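Local coordinates for rutinosidase (Aspergillus niger, PDB 6I1A), which is a secreted family 5 glycoside hydrolase that releases the disaccharide rutinose from flavonoid rutinosides such as rutin and is related to fungal exo-1,3-beta-glucanases, at residues L209-D213 and H214-W218; K221-R224 and A225-R229; H137-P140 and G141-G145; D172-I175 and N176-T180; A115-K118 and E119-Y123. All coordinates share one frame; numbering follows the deposited sequence.

Along the chain the order is contact 5 (helix 113-128), contact 3 (the loop after strand 131-136), contact 4 (helix 161-179), contact 1 at the start of helix 213-233 and contact 2 farther along it, the last two with centres about 17 Å apart. All lie in the family 5 TIM barrel. Arg229 NH1 forms a 2.9 Å salt bridge with Asp172 OD1, joining contacts 2 and 4; Phe177 CZ meets Leu117 CD2 at 3.9 Å, connecting contacts 4 and 5; Tyr222 OH lies 3.6 Å from Leu139 CD1, tying contact 2 to contact 3. Side chains thus link neighbouring outer helices to each other and to a loop at the carboxyl end of the strands. Contacts 1 and 5 are farthest apart, centres about 35 Å.

Contact 1: residues L209-D213 and H214-W218; sequences LALTD and HGAAW. With NAG (2-acetamido-2-deoxy-beta-D-glucopyranose), chain F.
Thr212 O accepts from Ala216 N at 2.8 Å, and Asp213 O from Ala217 N at 2.9 Å; these two i to i+4 bonds set the first turn of helix 213-233 directly after the loop that delivers residues 209-212. Thr212 itself stays extended, with psi at 164°, and its side chain caps the N-terminal end of the helix. Its hydroxyl OG1 accepts from Gly215 N at 3.0 Å along an almost straight N-H line of 176°. A chi1 of 73° makes this possible, because it sets OG1 between the backbone N and the carbonyl carbon. The same hydroxyl is also hydrogen-bonded to Asp197 OD2, which fixes its rotation, while the CG2 branch turns to the glycan attached to the protein and meets C8 of its acetamido group at 3.8 Å. On the buried side, Leu211 lays its fork along the turn: CD1 touches Gly215 C at 3.8 Å and CD2 touches Ala216 CB at 3.9 Å. Trp251 of helix 248-252 packs against both Leu211 and Ala216. Asp213 directs OD1 to the Tyr250 hydroxyl of that helix. A threonine N-cap beginning an outer helix of the family 5 TIM barrel is what this geometry defines.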
loop_
_atom_site.group_PDB
_atom_site.type_symbol
_atom_site.label_atom_id
_atom_site.label_comp_id
_atom_site.label_asym_id
_atom_site.label_seq_id
_atom_site.Cartn_x
_atom_site.Cartn_y
_atom_site.Cartn_z
ATOM N N LEU A 209 0.343 4.602 7.389
ATOM C CA LEU A 209 1.187 4.377 8.578
ATOM C C LEU A 209 2.010 5.624 8.908
ATOM O O LEU A 209 2.685 5.625 9.944
ATOM C CB LEU A 209 2.133 3.204 8.335
ATOM C CG LEU A 209 1.439 1.852 8.124
ATOM C CD1 LEU A 209 2.494 0.761 8.079
ATOM C CD2 LEU A 209 0.335 1.596 9.163
ATOM N N ALA A 210 1.935 6.687 8.089
ATOM C CA ALA A 210 2.685 7.925 8.401
ATOM C C ALA A 210 2.008 8.690 9.535
ATOM O O ALA A 210 2.690 9.549 10.133
ATOM C CB ALA A 210 2.732 8.775 7.183
ATOM N N LEU A 211 0.782 8.405 9.879
ATOM C CA LEU A 211 0.020 9.137 10.930
ATOM C C LEU A 211 -0.630 8.133 11.863
ATOM O O LEU A 211 -1.453 7.310 11.385
ATOM C CB LEU A 211 -0.977 10.085 10.255
ATOM C CG LEU A 211 -1.816 10.978 11.202
ATOM C CD1 LEU A 211 -0.916 12.024 11.903
ATOM C CD2 LEU A 211 -2.937 11.667 10.444
ATOM N N THR A 212 -0.263 8.182 13.130
ATOM C CA THR A 212 -0.869 7.307 14.164
ATOM C C THR A 212 -2.264 7.797 14.550
ATOM O O THR A 212 -2.647 8.921 14.251
ATOM C CB THR A 212 -0.015 7.191 15.427
ATOM O OG1 THR A 212 -0.100 8.434 16.144
ATOM C CG2 THR A 212 1.425 6.891 15.105
ATOM N N ASP A 213 -3.061 6.937 15.208
ATOM C CA ASP A 213 -4.368 7.376 15.716
ATOM C C ASP A 213 -4.206 8.527 16.708
ATOM O O ASP A 213 -5.034 9.459 16.699
ATOM C CB ASP A 213 -5.113 6.203 16.379
ATOM C CG ASP A 213 -5.876 5.292 15.405
ATOM O OD1 ASP A 213 -6.194 5.662 14.201
ATOM O OD2 ASP A 213 -6.179 4.173 15.851
ATOM N N HIS A 214 -3.164 8.513 17.529
ATOM C CA HIS A 214 -2.903 9.605 18.483
ATOM C C HIS A 214 -2.658 10.916 17.701
ATOM O O HIS A 214 -3.219 11.958 18.048
ATOM C CB HIS A 214 -1.678 9.209 19.303
ATOM C CG HIS A 214 -1.346 10.039 20.476
ATOM N ND1 HIS A 214 -0.108 10.685 20.594
ATOM C CD2 HIS A 214 -2.028 10.291 21.618
ATOM C CE1 HIS A 214 -0.062 11.313 21.763
ATOM N NE2 HIS A 214 -1.247 11.133 22.390
ATOM N N GLY A 215 -1.766 10.884 16.708
ATOM C CA GLY A 215 -1.534 12.077 15.897
ATOM C C GLY A 215 -2.772 12.491 15.161
ATOM O O GLY A 215 -3.031 13.689 15.053
ATOM N N ALA A 216 -3.534 11.542 14.630
ATOM C CA ALA A 216 -4.772 11.849 13.906
ATOM C C ALA A 216 -5.791 12.543 14.804
ATOM O O ALA A 216 -6.518 13.466 14.341
ATOM C CB ALA A 216 -5.363 10.607 13.347
ATOM N N ALA A 217 -5.840 12.225 16.096
ATOM C CA ALA A 217 -6.765 12.902 17.025
ATOM C C ALA A 217 -6.367 14.370 17.165
ATOM O O ALA A 217 -7.271 15.231 17.285
ATOM C CB ALA A 217 -6.760 12.187 18.383
ATOM N N TRP A 218 -5.077 14.692 17.186
ATOM C CA TRP A 218 -4.649 16.094 17.315
ATOM C C TRP A 218 -5.010 16.805 16.005
ATOM O O TRP A 218 -5.456 17.943 16.013
ATOM C CB TRP A 218 -3.160 16.197 17.663
ATOM C CG TRP A 218 -2.796 17.560 18.077
ATOM C CD1 TRP A 218 -2.203 18.525 17.329
ATOM C CD2 TRP A 218 -3.077 18.158 19.345
ATOM N NE1 TRP A 218 -2.051 19.667 18.052
ATOM C CE2 TRP A 218 -2.576 19.475 19.304
ATOM C CE3 TRP A 218 -3.623 17.683 20.541
ATOM C CZ2 TRP A 218 -2.650 20.353 20.373
ATOM C CZ3 TRP A 218 -3.683 18.560 21.596
ATOM C CH2 TRP A 218 -3.202 19.862 21.522
HETATM C C1 NAG F . 4.856 3.519 12.548
HETATM C C2 NAG F . 3.764 2.438 12.563
HETATM C C3 NAG F . 4.480 1.048 12.710
HETATM C C4 NAG F . 5.515 0.855 11.630
HETATM C C5 NAG F . 6.533 1.970 11.721
HETATM C C6 NAG F . 7.596 1.862 10.668
HETATM C C7 NAG F . 1.586 3.095 13.426
HETATM C C8 NAG F . 0.707 3.182 14.659
HETATM N N2 NAG F . 2.815 2.674 13.624
HETATM O O3 NAG F . 3.465 0.026 12.543
HETATM O O4 NAG F . 6.250 -0.376 11.927
HETATM O O5 NAG F . 5.798 3.223 11.528
HETATM O O6 NAG F . 8.678 2.768 10.890
HETATM O O7 NAG F . 1.178 3.470 12.316
#

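Contact 2: residues K221-R224 and A225-R229; sequences KYIR and AVVQR
Val226 CG2 sits over one face of the Tyr222 ring, a CH-pi contact one turn apart on helix 213-233, an outer helix of the TIM barrel. The methyl is 3.9 Å from the ring centroid and 20° off the normal, displaced toward the CE1-CZ rim. Tyr222 CG lies anti to the backbone N (chi1 173°), which swings the ring along the helix so that this face comes under the valine. Next to it, Ile223 CG2 and Val227 CG2 approach at 4.1 Å, the two side chains crossing at a slant. The spacing is set by regular i to i+4 bonds, among them Val226 N to Tyr222 O at 2.9 Å and Val227 N to Ile223 O at 2.8 Å, the latter with an N-H...O angle of 170°. Farther out, the Tyr222 hydroxyl is held by Pro191 O, and the ring meets Trp157 edge-to-face; Ile223 and Val226 both lean on Pro191. On the solvent-facing side Arg224 NH1 bonds to Asp254 O. There Arg224 O takes two donors: Gln228 N at 3.0 Å and a water at 2.9 Å, which in turn receives a weak bond from Gln228 NE2 at 3.4 Å.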
loop_
_atom_site.group_PDB
_atom_site.type_symbol
_atom_site.label_atom_id
_atom_site.label_comp_id
_atom_site.label_asym_id
_atom_site.label_seq_id
_atom_site.Cartn_x
_atom_site.Cartn_y
_atom_site.Cartn_z
ATOM N N LYS A 221 -8.686 17.611 16.132
ATOM C CA LYS A 221 -8.936 18.749 17.035
ATOM C C LYS A 221 -8.694 20.045 16.264
ATOM O O LYS A 221 -9.463 21.003 16.358
ATOM C CB LYS A 221 -8.025 18.626 18.267
ATOM C CG LYS A 221 -8.063 19.785 19.232
ATOM C CD LYS A 221 -6.952 19.689 20.281
ATOM C CE LYS A 221 -6.743 20.968 21.074
ATOM N NZ LYS A 221 -7.944 21.206 21.900
ATOM N N TYR A 222 -7.577 20.098 15.527
ATOM C CA TYR A 222 -7.209 21.321 14.786
ATOM C C TYR A 222 -8.209 21.579 13.674
ATOM O O TYR A 222 -8.690 22.715 13.521
ATOM C CB TYR A 222 -5.798 21.168 14.235
ATOM C CG TYR A 222 -5.374 22.273 13.324
ATOM C CD1 TYR A 222 -5.225 23.559 13.767
ATOM C CD2 TYR A 222 -5.143 22.025 11.959
ATOM C CE1 TYR A 222 -4.790 24.562 12.910
ATOM C CE2 TYR A 222 -4.745 23.039 11.090
ATOM C CZ TYR A 222 -4.553 24.315 11.564
ATOM O OH TYR A 222 -4.116 25.316 10.763
ATOM N N ILE A 223 -8.524 20.571 12.861
ATOM C CA ILE A 223 -9.453 20.815 11.731
ATOM C C ILE A 223 -10.844 21.232 12.251
ATOM O O ILE A 223 -11.493 22.109 11.674
ATOM C CB ILE A 223 -9.539 19.619 10.793
ATOM C CG1 ILE A 223 -8.159 19.268 10.191
ATOM C CG2 ILE A 223 -10.575 19.910 9.707
ATOM C CD1 ILE A 223 -7.585 20.365 9.313
ATOM N N ARG A 224 -11.288 20.616 13.310
ATOM C CA ARG A 224 -12.584 21.022 13.921
ATOM C C ARG A 224 -12.492 22.478 14.367
ATOM O O ARG A 224 -13.478 23.220 14.163
ATOM C CB ARG A 224 -12.915 20.096 15.090
ATOM C CG ARG A 224 -13.467 18.766 14.651
ATOM C CD ARG A 224 -13.771 17.869 15.838
ATOM N NE ARG A 224 -14.606 16.764 15.382
ATOM C CZ ARG A 224 -14.704 15.586 15.963
ATOM N NH1 ARG A 224 -15.492 14.657 15.418
ATOM N NH2 ARG A 224 -14.051 15.312 17.100
ATOM N N ALA A 225 -11.398 22.904 14.974
ATOM C CA ALA A 225 -11.263 24.305 15.364
ATOM C C ALA A 225 -11.263 25.253 14.161
ATOM O O ALA A 225 -11.833 26.375 14.209
ATOM C CB ALA A 225 -10.048 24.511 16.195
ATOM N N VAL A 226 -10.572 24.856 13.079
ATOM C CA VAL A 226 -10.536 25.693 11.867
ATOM C C VAL A 226 -11.943 25.783 11.235
ATOM O O VAL A 226 -12.369 26.857 10.868
ATOM C CB VAL A 226 -9.516 25.147 10.844
ATOM C CG1 VAL A 226 -9.723 25.885 9.516
ATOM C CG2 VAL A 226 -8.108 25.286 11.399
ATOM N N VAL A 227 -12.609 24.642 11.120
ATOM C CA VAL A 227 -13.984 24.635 10.548
ATOM C C VAL A 227 -14.901 25.567 11.363
ATOM O O VAL A 227 -15.597 26.403 10.789
ATOM C CB VAL A 227 -14.546 23.217 10.472
ATOM C CG1 VAL A 227 -16.051 23.253 10.238
ATOM C CG2 VAL A 227 -13.793 22.426 9.415
ATOM N N GLN A 228 -14.803 25.483 12.676
ATOM C CA GLN A 228 -15.598 26.375 13.550
ATOM C C GLN A 228 -15.210 27.819 13.369
ATOM O O GLN A 228 -16.104 28.698 13.303
ATOM C CB GLN A 228 -15.484 25.888 14.975
ATOM C CG GLN A 228 -16.326 24.655 15.149
ATOM C CD GLN A 228 -16.569 24.332 16.611
ATOM O OE1 GLN A 228 -16.592 25.220 17.450
ATOM N NE2 GLN A 228 -16.753 23.051 16.898
ATOM N N ARG A 229 -13.925 28.132 13.263
ATOM C CA ARG A 229 -13.504 29.524 13.070
ATOM C C ARG A 229 -14.039 30.051 11.728
ATOM O O ARG A 229 -14.559 31.194 11.627
ATOM C CB ARG A 229 -11.985 29.629 13.177
ATOM C CG ARG A 229 -11.490 31.061 13.217
ATOM C CD ARG A 229 -11.841 31.808 14.501
ATOM N NE ARG A 229 -11.415 31.018 15.659
ATOM C CZ ARG A 229 -10.247 31.087 16.296
ATOM N NH1 ARG A 229 -9.288 31.877 15.861
ATOM N NH2 ARG A 229 -10.019 30.324 17.358
HETATM O O HOH W 1 -15.996 21.718 13.895
#

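Contact 3: residues H137-P140 and G141-G145; sequences HSLP and GGVNG
Leu139 O receives the N-H of Gly142, closing a type II beta turn from Leu139 to Gly142 in the loop that follows strand 131-136 of the TIM barrel. Pro140 and Gly141 take the second and third positions, the two corners of the turn. Gly141 has the positive phi (95°) usual for the third position of a type II turn, where glycine is favoured. Its own N-H is used by Glu150 OE2. Gly142 then completes the turn, its N lying 3.1 Å from Leu139 O with an N-H...O angle of 154°, and its backbone is also bonded to that of Trp157. Val143 turns its side chain back over the turn. With CG1 anti to its carbonyl carbon and beside the backbone N (chi1 -58°), this methyl meets Leu139 CB at 3.9 Å and Leu139 CD1 at 4.1 Å, one branch touching the root and the end of the leucine. Trp157 and Ser167 border the leucine from outside, the latter on helix 161-179, against which Pro140 also packs. Loops at this carboxyl end of the barrel strands shape the substrate-binding face in TIM-barrel enzymes. Asn144 OD1, finally, accepts from Leu146 N, and its ND2 donates to Glu194 O. That amide also gives a weak bond of 3.0 Å from Asn144 ND2 to a water, which donates to His137 O at 2.8 Å.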
loop_
_atom_site.group_PDB
_atom_site.type_symbol
_atom_site.label_atom_id
_atom_site.label_comp_id
_atom_site.label_asym_id
_atom_site.label_seq_id
_atom_site.Cartn_x
_atom_site.Cartn_y
_atom_site.Cartn_z
ATOM N N HIS A 137 1.117 25.461 4.105
ATOM C CA HIS A 137 1.857 24.219 3.868
ATOM C C HIS A 137 2.634 23.775 5.093
ATOM O O HIS A 137 2.735 22.560 5.359
ATOM C CB HIS A 137 2.790 24.473 2.674
ATOM C CG HIS A 137 3.016 23.306 1.776
ATOM N ND1 HIS A 137 1.984 22.725 1.108
ATOM C CD2 HIS A 137 4.178 22.769 1.297
ATOM C CE1 HIS A 137 2.494 21.806 0.309
ATOM N NE2 HIS A 137 3.814 21.803 0.388
ATOM N N SER A 138 3.130 24.748 5.861
ATOM C CA SER A 138 3.767 24.523 7.165
ATOM C C SER A 138 2.921 25.164 8.264
ATOM O O SER A 138 2.225 26.148 7.989
ATOM C CB SER A 138 5.175 25.097 7.212
ATOM O OG SER A 138 5.244 26.383 6.615
ATOM N N LEU A 139 3.076 24.650 9.468
ATOM C CA LEU A 139 2.482 25.302 10.678
ATOM C C LEU A 139 3.567 25.351 11.742
ATOM O O LEU A 139 4.530 24.588 11.732
ATOM C CB LEU A 139 1.275 24.532 11.203
ATOM C CG LEU A 139 0.063 24.486 10.279
ATOM C CD1 LEU A 139 -1.003 23.563 10.852
ATOM C CD2 LEU A 139 -0.479 25.898 10.019
ATOM N N PRO A 140 3.441 26.316 12.693
ATOM C CA PRO A 140 4.419 26.477 13.746
ATOM C C PRO A 140 4.737 25.178 14.476
ATOM O O PRO A 140 3.838 24.425 14.867
ATOM C CB PRO A 140 3.775 27.542 14.663
ATOM C CG PRO A 140 2.942 28.379 13.690
ATOM C CD PRO A 140 2.384 27.341 12.737
ATOM N N GLY A 141 6.030 24.860 14.587
ATOM C CA GLY A 141 6.553 23.692 15.277
ATOM C C GLY A 141 6.815 22.489 14.366
ATOM O O GLY A 141 7.629 21.662 14.726
ATOM N N GLY A 142 6.172 22.467 13.216
ATOM C CA GLY A 142 6.472 21.402 12.254
ATOM C C GLY A 142 5.452 20.281 12.321
ATOM O O GLY A 142 5.248 19.703 13.392
ATOM N N VAL A 143 4.868 19.942 11.163
ATOM C CA VAL A 143 3.780 18.952 11.136
ATOM C C VAL A 143 4.202 17.592 10.552
ATOM O O VAL A 143 3.348 16.688 10.579
ATOM C CB VAL A 143 2.538 19.448 10.382
ATOM C CG1 VAL A 143 1.981 20.745 10.984
ATOM C CG2 VAL A 143 2.812 19.663 8.933
ATOM N N ASN A 144 5.437 17.449 10.077
ATOM C CA ASN A 144 5.801 16.148 9.473
ATOM C C ASN A 144 7.303 15.897 9.435
ATOM O O ASN A 144 7.748 14.971 8.725
ATOM C CB ASN A 144 5.253 16.040 8.048
ATOM C CG ASN A 144 5.592 17.253 7.218
ATOM O OD1 ASN A 144 6.648 17.865 7.370
ATOM N ND2 ASN A 144 4.716 17.570 6.252
ATOM N N GLY A 145 8.121 16.640 10.180
ATOM C CA GLY A 145 9.578 16.390 10.175
ATOM C C GLY A 145 10.240 16.727 8.865
ATOM O O GLY A 145 11.419 16.398 8.696
HETATM O O HOH W 2 3.653 20.014 4.859
#

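Contact 4: residues D172-I175 and N176-T180; sequences DQVI and NFIQT
Residues Val174 and Ile178, and Ile175 and Gln179, meet in i to i+4 contacts within a single helix, at the closing turns of helix 161-179. Continuous backbone bonding is the evidence: Ile178 N donates to Val174 O at 3.0 Å and Gln179 N to Ile175 O at 2.9 Å, the latter nearly in line with the carbonyl bond. On the buried side, Val174 CG1 and Ile178 CD1 come within 4.2 Å, and Ile178 CG1 also rests against Val174 O. Ile175 and Gln179 extend together in one direction, with CG2 of the isoleucine 4.2 Å from CG of the glutamine. Gln179 has CG anti to its carbonyl carbon, and the bend at chi2 (-64°) turns its amide to bring OE1 to Asn234 ND2. This helix is one of the outer layer of the TIM barrel: Val174 and Ile178 face strands 131-136 and 187-190, whereas Ile175 covers Val230 and Val233 of helix 213-233. Phe177 meets Trp100 edge-to-face. The exposed side is organised by a water that donates to both Gln173 O, at 2.7 Å, and Gln173 OE1, and accepts from Asn176 ND2 at 3.1 Å, so a single solvent molecule spans one helical turn of polar groups. At the end, Thr180 is the first residue to leave helical angles, yet it still bonds backward twice: its hydroxyl OG1 donates to Asn176 O at 2.7 Å and its N to the same oxygen at 3.0 Å, from opposite faces of that carbonyl plane.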
loop_
_atom_site.group_PDB
_atom_site.type_symbol
_atom_site.label_atom_id
_atom_site.label_comp_id
_atom_site.label_asym_id
_atom_site.label_seq_id
_atom_site.Cartn_x
_atom_site.Cartn_y
_atom_site.Cartn_z
ATOM N N ASP A 172 -6.609 32.788 11.221
ATOM C CA ASP A 172 -7.336 34.063 11.273
ATOM C C ASP A 172 -6.824 35.021 10.203
ATOM O O ASP A 172 -7.642 35.791 9.591
ATOM C CB ASP A 172 -7.184 34.733 12.634
ATOM C CG ASP A 172 -8.043 34.109 13.731
ATOM O OD1 ASP A 172 -9.007 33.405 13.415
ATOM O OD2 ASP A 172 -7.729 34.353 14.936
ATOM N N GLN A 173 -5.524 35.072 9.964
ATOM C CA GLN A 173 -4.952 35.966 8.921
ATOM C C GLN A 173 -5.416 35.522 7.549
ATOM O O GLN A 173 -5.728 36.399 6.708
ATOM C CB GLN A 173 -3.430 36.016 9.010
ATOM C CG GLN A 173 -2.927 36.653 10.276
ATOM C CD GLN A 173 -3.368 38.093 10.369
ATOM O OE1 GLN A 173 -3.244 38.876 9.416
ATOM N NE2 GLN A 173 -3.819 38.438 11.566
ATOM N N VAL A 174 -5.482 34.229 7.294
ATOM C CA VAL A 174 -5.932 33.740 5.961
ATOM C C VAL A 174 -7.409 34.094 5.775
ATOM O O VAL A 174 -7.809 34.575 4.699
ATOM C CB VAL A 174 -5.674 32.241 5.773
ATOM C CG1 VAL A 174 -6.211 31.791 4.421
ATOM C CG2 VAL A 174 -4.182 31.959 5.908
ATOM N N ILE A 175 -8.243 33.867 6.805
ATOM C CA ILE A 175 -9.690 34.234 6.726
ATOM C C ILE A 175 -9.808 35.720 6.436
ATOM O O ILE A 175 -10.610 36.092 5.537
ATOM C CB ILE A 175 -10.429 33.877 8.023
ATOM C CG1 ILE A 175 -10.494 32.359 8.249
ATOM C CG2 ILE A 175 -11.830 34.498 8.018
ATOM C CD1 ILE A 175 -10.872 31.944 9.650
ATOM N N ASN A 176 -9.053 36.522 7.133
ATOM C CA ASN A 176 -9.111 38.005 6.914
ATOM C C ASN A 176 -8.685 38.347 5.483
ATOM O O ASN A 176 -9.302 39.190 4.825
ATOM C CB ASN A 176 -8.235 38.771 7.906
ATOM C CG ASN A 176 -8.308 40.267 7.728
ATOM O OD1 ASN A 176 -9.388 40.838 7.993
ATOM N ND2 ASN A 176 -7.226 40.875 7.279
ATOM N N PHE A 177 -7.646 37.679 4.956
ATOM C CA PHE A 177 -7.212 37.912 3.559
ATOM C C PHE A 177 -8.393 37.620 2.615
ATOM O O PHE A 177 -8.642 38.401 1.674
ATOM C CB PHE A 177 -6.026 36.994 3.287
ATOM C CG PHE A 177 -5.462 37.117 1.887
ATOM C CD1 PHE A 177 -6.062 36.454 0.825
ATOM C CD2 PHE A 177 -4.320 37.845 1.659
ATOM C CE1 PHE A 177 -5.548 36.568 -0.463
ATOM C CE2 PHE A 177 -3.793 37.970 0.368
ATOM C CZ PHE A 177 -4.400 37.338 -0.671
ATOM N N ILE A 178 -9.064 36.499 2.813
ATOM C CA ILE A 178 -10.172 36.069 1.925
ATOM C C ILE A 178 -11.324 37.095 2.013
ATOM O O ILE A 178 -11.870 37.553 0.994
ATOM C CB ILE A 178 -10.628 34.649 2.237
ATOM C CG1 ILE A 178 -9.527 33.629 1.878
ATOM C CG2 ILE A 178 -11.908 34.362 1.496
ATOM C CD1 ILE A 178 -9.808 32.245 2.332
ATOM N N GLN A 179 -11.664 37.471 3.249
ATOM C CA GLN A 179 -12.837 38.374 3.461
ATOM C C GLN A 179 -12.557 39.769 2.928
ATOM O O GLN A 179 -13.541 40.454 2.525
ATOM C CB GLN A 179 -13.077 38.501 4.960
ATOM C CG GLN A 179 -13.709 37.276 5.567
ATOM C CD GLN A 179 -15.098 37.032 5.021
ATOM O OE1 GLN A 179 -15.284 36.340 4.049
ATOM N NE2 GLN A 179 -16.125 37.576 5.687
ATOM N N THR A 180 -11.334 40.229 2.903
ATOM C CA THR A 180 -10.959 41.588 2.414
ATOM C C THR A 180 -10.428 41.558 0.976
ATOM O O THR A 180 -9.912 42.578 0.474
ATOM C CB THR A 180 -9.954 42.232 3.343
ATOM O OG1 THR A 180 -8.750 41.488 3.456
ATOM C CG2 THR A 180 -10.519 42.432 4.739
HETATM O O HOH W 3 -4.867 38.989 6.690
#

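Contact 5: residues A115-K118 and E119-Y123; sequences AYLK and EIADY
Lys118 and Asp122 are brought together by complementary torsions. The lysine runs fully extended from CG anti to the backbone N (chi1 180°) as far as CE, and then a single bend at chi4 (58°) turns its ammonium group to the carboxylate. Asp122 has CG anti to its own carbonyl carbon (chi1 -75°), which leans the carboxylate back over the preceding turn. The result is a salt bridge of 2.8 Å from Lys118 NZ to Asp122 OD2, entering on the syn lone pair of that oxygen. The straight aliphatic chain runs past the acceptor: both Lys118 CG and Lys118 CE lie 3.4 Å from Asp122 OD2. The carboxylate also stands close to Lys118 O, an acceptor like itself, and the nearby ammonium charge probably offsets that proximity. Beneath the pair, Asp122 N bonds Lys118 O at 2.8 Å, an ordinary i to i+4 link.

On the buried side, Leu117 CD2 touches Ala121 CB at 4.1 Å, while Ile120 sets CG1 against Tyr116 O at 3.5 Å. Nearer the exposed Glu119, a water lies at the rim of the Tyr116 ring, in its plane, 2.9 Å from Glu119 OE1 and close to Tyr116 O as well. Outside the segments, Leu117 faces Ile93 and Thr95 of strand 90-95, and Ile120 reaches Ile80 of helix 77-85. Polar groups on one side and apolar ones on the other are as expected of the helix in a beta-alpha-beta crossover, here strand 90-95, helix 113-128 and strand 131-136 of the TIM barrel.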
loop_
_atom_site.group_PDB
_atom_site.type_symbol
_atom_site.label_atom_id
_atom_site.label_comp_id
_atom_site.label_asym_id
_atom_site.label_seq_id
_atom_site.Cartn_x
_atom_site.Cartn_y
_atom_site.Cartn_z
ATOM N N ALA A 115 1.507 39.957 -0.435
ATOM C CA ALA A 115 1.339 40.987 -1.478
ATOM C C ALA A 115 1.493 40.338 -2.855
ATOM O O ALA A 115 0.705 40.644 -3.771
ATOM C CB ALA A 115 2.348 42.098 -1.312
ATOM N N TYR A 116 2.472 39.476 -3.009
ATOM C CA TYR A 116 2.652 38.766 -4.305
ATOM C C TYR A 116 1.502 37.808 -4.543
ATOM O O TYR A 116 1.037 37.651 -5.683
ATOM C CB TYR A 116 4.019 38.092 -4.342
ATOM C CG TYR A 116 5.172 39.057 -4.383
ATOM C CD1 TYR A 116 5.394 39.822 -5.519
ATOM C CD2 TYR A 116 5.996 39.219 -3.296
ATOM C CE1 TYR A 116 6.427 40.743 -5.562
ATOM C CE2 TYR A 116 7.038 40.137 -3.332
ATOM C CZ TYR A 116 7.242 40.906 -4.469
ATOM O OH TYR A 116 8.247 41.850 -4.535
ATOM N N LEU A 117 1.059 37.121 -3.488
ATOM C CA LEU A 117 -0.087 36.209 -3.583
ATOM C C LEU A 117 -1.308 36.998 -4.085
ATOM O O LEU A 117 -2.035 36.541 -4.998
ATOM C CB LEU A 117 -0.339 35.567 -2.205
ATOM C CG LEU A 117 -1.135 34.262 -2.310
ATOM C CD1 LEU A 117 -1.006 33.452 -1.000
ATOM C CD2 LEU A 117 -2.572 34.521 -2.636
ATOM N N LYS A 118 -1.594 38.147 -3.483
ATOM C CA LYS A 118 -2.732 38.969 -3.904
ATOM C C LYS A 118 -2.597 39.459 -5.370
ATOM O O LYS A 118 -3.601 39.376 -6.095
ATOM C CB LYS A 118 -2.794 40.155 -2.973
ATOM C CG LYS A 118 -3.961 41.061 -3.361
ATOM C CD LYS A 118 -4.258 42.179 -2.352
ATOM C CE LYS A 118 -5.298 43.134 -2.893
ATOM N NZ LYS A 118 -6.572 42.457 -3.235
ATOM N N GLU A 119 -1.399 39.867 -5.788
ATOM C CA GLU A 119 -1.240 40.357 -7.202
ATOM C C GLU A 119 -1.597 39.228 -8.180
ATOM O O GLU A 119 -2.396 39.432 -9.143
ATOM C CB GLU A 119 0.179 40.839 -7.461
ATOM C CG GLU A 119 0.226 41.522 -8.809
ATOM C CD GLU A 119 1.535 41.513 -9.567
ATOM O OE1 GLU A 119 1.960 40.409 -10.004
ATOM O OE2 GLU A 119 2.076 42.632 -9.791
ATOM N N ILE A 120 -1.071 38.028 -7.900
ATOM C CA ILE A 120 -1.316 36.902 -8.836
ATOM C C ILE A 120 -2.750 36.413 -8.724
ATOM O O ILE A 120 -3.403 36.103 -9.739
ATOM C CB ILE A 120 -0.300 35.767 -8.539
ATOM C CG1 ILE A 120 1.123 36.236 -8.899
ATOM C CG2 ILE A 120 -0.734 34.470 -9.231
ATOM C CD1 ILE A 120 1.357 36.705 -10.323
ATOM N N ALA A 121 -3.290 36.218 -7.509
ATOM C CA ALA A 121 -4.661 35.725 -7.330
ATOM C C ALA A 121 -5.652 36.705 -7.965
ATOM O O ALA A 121 -6.597 36.264 -8.669
ATOM C CB ALA A 121 -4.925 35.514 -5.837
ATOM N N ASP A 122 -5.475 38.001 -7.689
ATOM C CA ASP A 122 -6.426 39.012 -8.233
ATOM C C ASP A 122 -6.383 38.957 -9.772
ATOM O O ASP A 122 -7.470 39.038 -10.370
ATOM C CB ASP A 122 -6.063 40.414 -7.799
ATOM C CG ASP A 122 -6.402 40.758 -6.351
ATOM O OD1 ASP A 122 -6.860 39.862 -5.650
ATOM O OD2 ASP A 122 -6.023 41.846 -5.912
ATOM N N TYR A 123 -5.202 38.796 -10.351
ATOM C CA TYR A 123 -5.071 38.758 -11.832
ATOM C C TYR A 123 -5.808 37.538 -12.358
ATOM O O TYR A 123 -6.577 37.568 -13.355
ATOM C CB TYR A 123 -3.609 38.765 -12.247
ATOM C CG TYR A 123 -3.470 38.704 -13.748
ATOM C CD1 TYR A 123 -3.715 39.822 -14.529
ATOM C CD2 TYR A 123 -3.151 37.525 -14.407
ATOM C CE1 TYR A 123 -3.637 39.760 -15.926
ATOM C CE2 TYR A 123 -3.026 37.452 -15.780
ATOM C CZ TYR A 123 -3.310 38.572 -16.546
ATOM O OH TYR A 123 -3.178 38.538 -17.916
HETATM O O HOH W 4 3.051 38.909 -7.723
#